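Local structure of xyloglucanase (Paenibacillus polymyxa, 3ZQ9) at residues Gly46-Thr51 with Leu184-Ala189; Glu358-Gly363 with Trp391-Gly396. The protein hydrolyses internal beta-1,4-glucan bonds of xyloglucan and probably cellulose, the chain here being the glycoside hydrolase family 44 part of a larger multidomain enzyme. The protein carries 2 engineered substitutions. All coordinates share one frame; numbering follows the deposited sequence.

Contact 1 of 2, residues Gly46-Thr51 with Leu184-Ala189. With NOY ((2R,3S,4R,5R)-5-(hydroxymethyl)piperidine-2,3,4-triol), chain B; BGC (beta-D-glucopyranose), chain C.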
loop_
_atom_site.group_PDB
_atom_site.type_symbol
_atom_site.label_atom_id
_atom_site.label_comp_id
_atom_site.label_asym_id
_atom_site.label_seq_id
_atom_site.Cartn_x
_atom_site.Cartn_y
_atom_site.Cartn_z
ATOM N N GLY A 46 9.027 3.621 4.303
ATOM C CA GLY A 46 9.395 2.240 3.902
ATOM C C GLY A 46 10.139 2.302 2.605
ATOM O O GLY A 46 10.373 3.392 2.094
ATOM N N GLY A 47 10.528 1.142 2.075
ATOM C CA GLY A 47 11.190 1.133 0.781
ATOM C C GLY A 47 12.700 0.928 0.951
ATOM O O GLY A 47 13.201 0.749 2.071
ATOM N N ASN A 48 13.408 0.963 -0.179
ATOM C CA ASN A 48 14.802 0.481 -0.257
ATOM C C ASN A 48 15.701 1.231 0.725
ATOM O O ASN A 48 16.528 0.641 1.418
ATOM C CB ASN A 48 15.353 0.673 -1.682
ATOM C CG ASN A 48 14.772 -0.331 -2.677
ATOM O OD1 ASN A 48 14.149 -1.312 -2.279
ATOM N ND2 ASN A 48 15.026 -0.113 -3.968
ATOM N N ARG A 49 15.526 2.541 0.806
ATOM C CA ARG A 49 16.349 3.346 1.733
ATOM C C ARG A 49 16.223 2.960 3.209
ATOM O O ARG A 49 17.149 3.241 4.009
ATOM C CB ARG A 49 16.016 4.842 1.557
ATOM C CG ARG A 49 16.751 5.500 0.395
ATOM C CD ARG A 49 18.146 5.843 0.794
ATOM N NE ARG A 49 18.854 6.564 -0.266
ATOM C CZ ARG A 49 20.013 7.196 -0.079
ATOM N NH1 ARG A 49 20.597 7.197 1.121
ATOM N NH2 ARG A 49 20.565 7.896 -1.084
ATOM N N MET A 50 15.121 2.312 3.588
ATOM C CA MET A 50 14.907 2.048 5.018
ATOM C C MET A 50 15.700 0.803 5.543
ATOM O O MET A 50 15.910 0.670 6.755
ATOM C CB MET A 50 13.406 1.983 5.357
ATOM C CG MET A 50 12.706 3.346 5.225
ATOM S SD MET A 50 13.414 4.548 6.381
ATOM C CE MET A 50 12.963 3.837 7.952
ATOM N N THR A 51 16.168 -0.050 4.623
ATOM C CA THR A 51 16.856 -1.307 5.035
ATOM C C THR A 51 18.120 -0.941 5.828
ATOM O O THR A 51 18.409 -1.539 6.901
ATOM C CB THR A 51 17.264 -2.125 3.768
ATOM O OG1 THR A 51 16.055 -2.669 3.213
ATOM C CG2 THR A 51 18.250 -3.275 4.136
ATOM N N LEU A 184 9.005 -5.340 8.956
ATOM C CA LEU A 184 10.229 -6.115 9.072
ATOM C C LEU A 184 11.058 -5.879 7.794
ATOM O O LEU A 184 11.027 -6.678 6.870
ATOM C CB LEU A 184 9.900 -7.616 9.268
ATOM C CG LEU A 184 9.041 -7.900 10.516
ATOM C CD1 LEU A 184 8.621 -9.410 10.515
ATOM C CD2 LEU A 184 9.761 -7.573 11.774
ATOM N N ASP A 185 11.716 -4.727 7.768
ATOM C CA ASP A 185 12.627 -4.342 6.652
ATOM C C ASP A 185 11.775 -4.191 5.381
ATOM O O ASP A 185 10.595 -3.781 5.470
ATOM C CB ASP A 185 13.785 -5.373 6.537
ATOM C CG ASP A 185 15.025 -4.804 5.853
ATOM O OD1 ASP A 185 14.981 -4.624 4.617
ATOM O OD2 ASP A 185 16.062 -4.561 6.554
ATOM N N ASN A 186 12.351 -4.506 4.213
ATOM C CA ASN A 186 11.733 -4.180 2.915
ATOM C C ASN A 186 12.308 -5.138 1.867
ATOM O O ASN A 186 13.541 -5.222 1.724
ATOM C CB ASN A 186 12.128 -2.728 2.531
ATOM C CG ASN A 186 11.560 -2.310 1.183
ATOM O OD1 ASN A 186 12.316 -2.234 0.141
ATOM N ND2 ASN A 186 10.296 -2.054 1.152
ATOM N N GLU A 187 11.446 -5.876 1.177
ATOM C CA GLU A 187 11.847 -6.666 -0.017
ATOM C C GLU A 187 13.098 -7.542 0.237
ATOM O O GLU A 187 14.100 -7.438 -0.479
ATOM C CB GLU A 187 12.034 -5.765 -1.254
ATOM C CG GLU A 187 10.749 -4.954 -1.549
ATOM C CD GLU A 187 10.779 -4.157 -2.869
ATOM O OE1 GLU A 187 11.852 -4.028 -3.499
ATOM O OE2 GLU A 187 9.661 -3.675 -3.292
ATOM N N PRO A 188 12.982 -8.471 1.186
ATOM C CA PRO A 188 14.147 -9.269 1.597
ATOM C C PRO A 188 14.701 -10.138 0.442
ATOM O O PRO A 188 15.918 -10.380 0.390
ATOM C CB PRO A 188 13.580 -10.143 2.750
ATOM C CG PRO A 188 12.008 -10.171 2.503
ATOM C CD PRO A 188 11.804 -8.715 2.047
ATOM N N ALA A 189 13.833 -10.634 -0.437
ATOM C CA ALA A 189 14.261 -11.478 -1.573
ATOM C C ALA A 189 15.033 -10.665 -2.589
ATOM O O ALA A 189 15.683 -11.248 -3.484
ATOM C CB ALA A 189 13.014 -12.185 -2.273
HETATM O O4 NOY B . 11.651 2.764 -5.285
HETATM C C4 NOY B . 11.527 1.351 -5.034
HETATM C C3 NOY B . 11.200 1.088 -3.548
HETATM O O3 NOY B . 12.227 1.584 -2.689
HETATM C C2 NOY B . 11.062 -0.435 -3.326
HETATM N N NOY B . 10.033 -1.032 -4.200
HETATM C C7 NOY B . 10.197 -0.714 -5.639
HETATM C C5 NOY B . 10.324 0.804 -5.821
HETATM C C6 NOY B . 10.374 1.203 -7.300
HETATM O O2 NOY B . 10.774 -0.731 -1.961
HETATM O O6 NOY B . 11.440 0.516 -7.970
HETATM C C2 BGC C . 13.115 4.425 -6.218
HETATM C C3 BGC C . 14.380 5.217 -5.913
HETATM C C4 BGC C . 14.267 5.754 -4.480
HETATM C C5 BGC C . 14.119 4.622 -3.451
HETATM C C6 BGC C . 13.916 5.196 -2.048
HETATM C C1 BGC C . 12.929 3.362 -5.132
HETATM O O2 BGC C . 13.231 3.687 -7.414
HETATM O O3 BGC C . 14.455 6.336 -6.833
HETATM O O4 BGC C . 15.358 6.619 -4.195
HETATM O O5 BGC C . 12.945 3.902 -3.838
HETATM O O6 BGC C . 13.794 4.123 -1.115
HETATM O O HOH W 1 14.607 -3.793 -3.084
HETATM O O HOH W 2 15.235 -2.685 0.600
#

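Contact 2 of 2, residues Glu358-Gly363 with Trp391-Gly396. With NOY ((2R,3S,4R,5R)-5-(hydroxymethyl)piperidine-2,3,4-triol), chain B; BGC (beta-D-glucopyranose), chain C; EDO (1,2-ethanediol), chain K.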
loop_
_atom_site.group_PDB
_atom_site.type_symbol
_atom_site.label_atom_id
_atom_site.label_comp_id
_atom_site.label_asym_id
_atom_site.label_seq_id
_atom_site.Cartn_x
_atom_site.Cartn_y
_atom_site.Cartn_z
ATOM N N GLU A 358 3.129 -1.146 -1.224
ATOM C CA GLU A 358 3.527 -0.385 -2.412
ATOM C C GLU A 358 2.751 -0.943 -3.591
ATOM O O GLU A 358 2.615 -2.167 -3.691
ATOM C CB GLU A 358 5.018 -0.553 -2.734
ATOM C CG GLU A 358 6.001 0.139 -1.726
ATOM C CD GLU A 358 7.460 -0.064 -2.141
ATOM O OE1 GLU A 358 7.715 -0.263 -3.374
ATOM O OE2 GLU A 358 8.358 -0.035 -1.249
ATOM N N TYR A 359 2.306 -0.062 -4.486
ATOM C CA TYR A 359 1.721 -0.445 -5.783
ATOM C C TYR A 359 1.604 0.809 -6.620
ATOM O O TYR A 359 1.624 1.923 -6.090
ATOM C CB TYR A 359 0.327 -1.095 -5.608
ATOM C CG TYR A 359 -0.773 -0.162 -5.152
ATOM C CD1 TYR A 359 -0.940 0.175 -3.773
ATOM C CD2 TYR A 359 -1.690 0.326 -6.069
ATOM C CE1 TYR A 359 -2.000 1.008 -3.370
ATOM C CE2 TYR A 359 -2.748 1.168 -5.693
ATOM C CZ TYR A 359 -2.905 1.488 -4.339
ATOM O OH TYR A 359 -3.966 2.294 -3.989
ATOM N N SER A 360 1.474 0.619 -7.926
ATOM C CA SER A 360 1.221 1.707 -8.860
ATOM C C SER A 360 0.782 1.063 -10.124
ATOM O O SER A 360 1.265 -0.041 -10.474
ATOM C CB SER A 360 2.508 2.476 -9.159
ATOM O OG SER A 360 2.262 3.369 -10.256
ATOM N N TYR A 361 -0.130 1.735 -10.819
ATOM C CA TYR A 361 -0.619 1.250 -12.112
ATOM C C TYR A 361 -0.032 2.131 -13.217
ATOM O O TYR A 361 -0.403 1.981 -14.386
ATOM C CB TYR A 361 -2.173 1.265 -12.148
ATOM C CG TYR A 361 -2.657 0.015 -11.441
ATOM C CD1 TYR A 361 -2.502 -0.106 -10.041
ATOM C CD2 TYR A 361 -3.181 -1.070 -12.171
ATOM C CE1 TYR A 361 -2.863 -1.292 -9.382
ATOM C CE2 TYR A 361 -3.543 -2.285 -11.519
ATOM C CZ TYR A 361 -3.368 -2.385 -10.133
ATOM O OH TYR A 361 -3.673 -3.567 -9.470
ATOM N N GLY A 362 0.894 3.020 -12.862
ATOM C CA GLY A 362 1.553 3.871 -13.902
ATOM C C GLY A 362 0.589 4.912 -14.496
ATOM O O GLY A 362 -0.498 5.160 -13.950
ATOM N N GLY A 363 0.983 5.524 -15.617
ATOM C CA GLY A 363 0.153 6.589 -16.225
ATOM C C GLY A 363 -0.189 7.689 -15.203
ATOM O O GLY A 363 -1.342 8.187 -15.171
ATOM N N TRP A 391 2.932 3.977 -4.343
ATOM C CA TRP A 391 4.368 4.362 -4.435
ATOM C C TRP A 391 4.574 5.143 -5.760
ATOM O O TRP A 391 4.194 4.659 -6.802
ATOM C CB TRP A 391 5.280 3.111 -4.421
ATOM C CG TRP A 391 6.718 3.523 -4.449
ATOM C CD1 TRP A 391 7.448 3.840 -5.578
ATOM C CD2 TRP A 391 7.597 3.680 -3.341
ATOM N NE1 TRP A 391 8.721 4.230 -5.221
ATOM C CE2 TRP A 391 8.838 4.151 -3.853
ATOM C CE3 TRP A 391 7.461 3.495 -1.956
ATOM C CZ2 TRP A 391 9.953 4.423 -3.021
ATOM C CZ3 TRP A 391 8.581 3.771 -1.119
ATOM C CH2 TRP A 391 9.791 4.260 -1.652
ATOM N N LYS A 392 5.145 6.345 -5.689
ATOM C CA LYS A 392 5.394 7.162 -6.872
ATOM C C LYS A 392 6.537 6.575 -7.719
ATOM O O LYS A 392 7.700 6.698 -7.326
ATOM C CB LYS A 392 5.828 8.576 -6.434
ATOM C CG LYS A 392 4.773 9.366 -5.671
ATOM C CD LYS A 392 5.349 10.759 -5.314
ATOM C CE LYS A 392 5.424 11.653 -6.534
ATOM N NZ LYS A 392 6.126 12.969 -6.108
ATOM N N LEU A 393 6.216 6.015 -8.895
ATOM C CA LEU A 393 7.254 5.523 -9.781
ATOM C C LEU A 393 7.786 6.667 -10.645
ATOM O O LEU A 393 8.827 6.534 -11.280
ATOM C CB LEU A 393 6.720 4.437 -10.713
ATOM C CG LEU A 393 6.340 3.140 -9.998
ATOM C CD1 LEU A 393 5.715 2.216 -11.012
ATOM C CD2 LEU A 393 7.576 2.499 -9.311
ATOM N N LYS A 394 7.062 7.767 -10.695
ATOM C CA LYS A 394 7.488 8.942 -11.460
ATOM C C LYS A 394 7.636 10.081 -10.454
ATOM O O LYS A 394 6.716 10.341 -9.675
ATOM C CB LYS A 394 6.385 9.245 -12.472
ATOM C CG LYS A 394 6.503 10.539 -13.207
ATOM C CD LYS A 394 5.849 10.349 -14.559
ATOM C CE LYS A 394 5.792 11.582 -15.387
ATOM N NZ LYS A 394 4.432 11.509 -16.019
ATOM N N ASP A 395 8.789 10.761 -10.466
ATOM C CA ASP A 395 9.048 11.876 -9.539
ATOM C C ASP A 395 8.262 13.105 -9.976
ATOM O O ASP A 395 7.785 13.149 -11.118
ATOM C CB ASP A 395 10.552 12.221 -9.492
ATOM C CG ASP A 395 11.410 11.050 -8.936
ATOM O OD1 ASP A 395 10.981 10.392 -7.982
ATOM O OD2 ASP A 395 12.542 10.837 -9.426
ATOM N N GLY A 396 8.097 14.076 -9.076
ATOM C CA GLY A 396 7.343 15.295 -9.413
ATOM C C GLY A 396 5.838 15.035 -9.242
ATOM O O GLY A 396 5.442 14.053 -8.602
HETATM O O4 NOY B . 11.651 2.764 -5.285
HETATM C C4 NOY B . 11.527 1.351 -5.034
HETATM C C3 NOY B . 11.200 1.088 -3.548
HETATM O O3 NOY B . 12.227 1.584 -2.689
HETATM C C2 NOY B . 11.062 -0.435 -3.326
HETATM N N NOY B . 10.033 -1.032 -4.200
HETATM C C7 NOY B . 10.197 -0.714 -5.639
HETATM C C5 NOY B . 10.324 0.804 -5.821
HETATM C C6 NOY B . 10.374 1.203 -7.300
HETATM O O2 NOY B . 10.774 -0.731 -1.961
HETATM O O6 NOY B . 11.440 0.516 -7.970
HETATM C C2 BGC C . 13.115 4.425 -6.218
HETATM C C3 BGC C . 14.380 5.217 -5.913
HETATM C C4 BGC C . 14.267 5.754 -4.480
HETATM C C5 BGC C . 14.119 4.622 -3.451
HETATM C C6 BGC C . 13.916 5.196 -2.048
HETATM C C1 BGC C . 12.929 3.362 -5.132
HETATM O O2 BGC C . 13.231 3.687 -7.414
HETATM O O3 BGC C . 14.455 6.336 -6.833
HETATM O O4 BGC C . 15.358 6.619 -4.195
HETATM O O5 BGC C . 12.945 3.902 -3.838
HETATM O O6 BGC C . 13.794 4.123 -1.115
HETATM C C1 EDO K . 9.876 17.228 -6.628
HETATM O O1 EDO K . 10.795 17.341 -7.730
HETATM C C2 EDO K . 10.119 15.923 -5.877
HETATM O O2 EDO K . 9.727 14.795 -6.660
HETATM O O HOH W 3 3.668 5.631 -10.019
#

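Contact 1 of 2, residues Gly46-Thr51 with Leu184-Ala189
Thr51 and Asp185 make the direct hydrogen bond between residues 46-51 and 184-189: Thr51 OG1 donates to Asp185 OD1 over 2.6 Å, arriving on the syn side of the carboxylate but 29° out of its plane. Threonine suits the spot because the same hydroxyl also accepts from a water, which may bond to the backbone oxygen of Asn186 as well, while CG2 packs against the carboxylate. A second water lies 2.6 Å from Asn48 OD1 and 2.8 Å from Glu187 OE1 and can link them. The amide of Asn186 lies against Gly47, its CG 3.4 Å from Gly47 C. At Gly47 a side chain would run into the preceding carbonyl and NOY O3.

Both segments follow barrel strands, 42-45 and 181-184, of a TIM barrel, and the bound NOY piperidine ring touches both. NOY N donates to Glu187 OE2 (2.8 Å); the glutamate's extended chain, chi2 -173°, carries the carboxylate out to it. On the other segment Asn48 N gives a nearly straight bond to NOY O3 (2.8 Å, 166°), and Arg49 N binds BGC O6.

Farther out, His284 holds Glu187 OE2 and Asp65 takes the Asn48 ND2 group. Asp185 OD1 also accepts from Asn186 N, on its anti side, and from Trp191, while OD2 reaches the backbone of Met112.

Contact 2 of 2, residues Glu358-Gly363 with Trp391-Gly396
Trp391 opens its segment by donating its backbone N to Tyr359 O over 3.0 Å, nearly straight at 163°. With CG anti to the backbone N (chi1 -177°), its indole runs beside Glu358 and points the same way, the carboxylate plane turned 27° from the ring. Glu358 OE1 lies 3.8 Å above one face, near the rim, and CD approaches CE3 to 3.6 Å. A broad indole suits this place, since NOY C3 lies over the same face, also toward the rim, while CZ2 comes near BGC O5. Replacing this tryptophan with an alanine would probably open a gap under NOY C3 and alongside Glu358 CG and CD, and leave BGC O5 without its neighbour. Glu358 OE1 accepts from NOY N at 2.6 Å and bonds Tyr286; OE2 is salt-bridged to Arg44.

At Leu393, CD1 packs on Ser360 CB (3.7 Å) and CD2 on NOY C6, so the branched side chain serves both neighbours. Its backbone N reaches Ser360 OG through a water; the hydroxyl accepts from Gly362 N, closing an ST turn.

The two segments leave adjacent barrel strands, 353-359 and 387-390. Tyr359 turns its ring onto helix 367-382, which connects them, and Tyr286, after strand 280-285, touches Trp391.

How the contacts relate
Contacts 1 and 2 have centres about 17 Å apart, yet they meet around the same NOY ring, bound next to BGC. Their strands, second and fourth for contact 1, seventh and eighth for contact 2, end at one mouth of the barrel. Glu187 OE2 and Glu358 OE1 lie 3.9 Å apart. Each is within hydrogen-bonding reach of the NOY nitrogen. Their places after the fourth and seventh strands are consistent with the acid/base and nucleophile glutamates of the 4/7 type of retaining glycosidase, and they are probably the catalytic pair. Elsewhere the contacts touch by packing, Gly47 CA lying 3.7 Å from Glu358 OE2 and Gly46 O 3.7 Å from Trp391 CZ3.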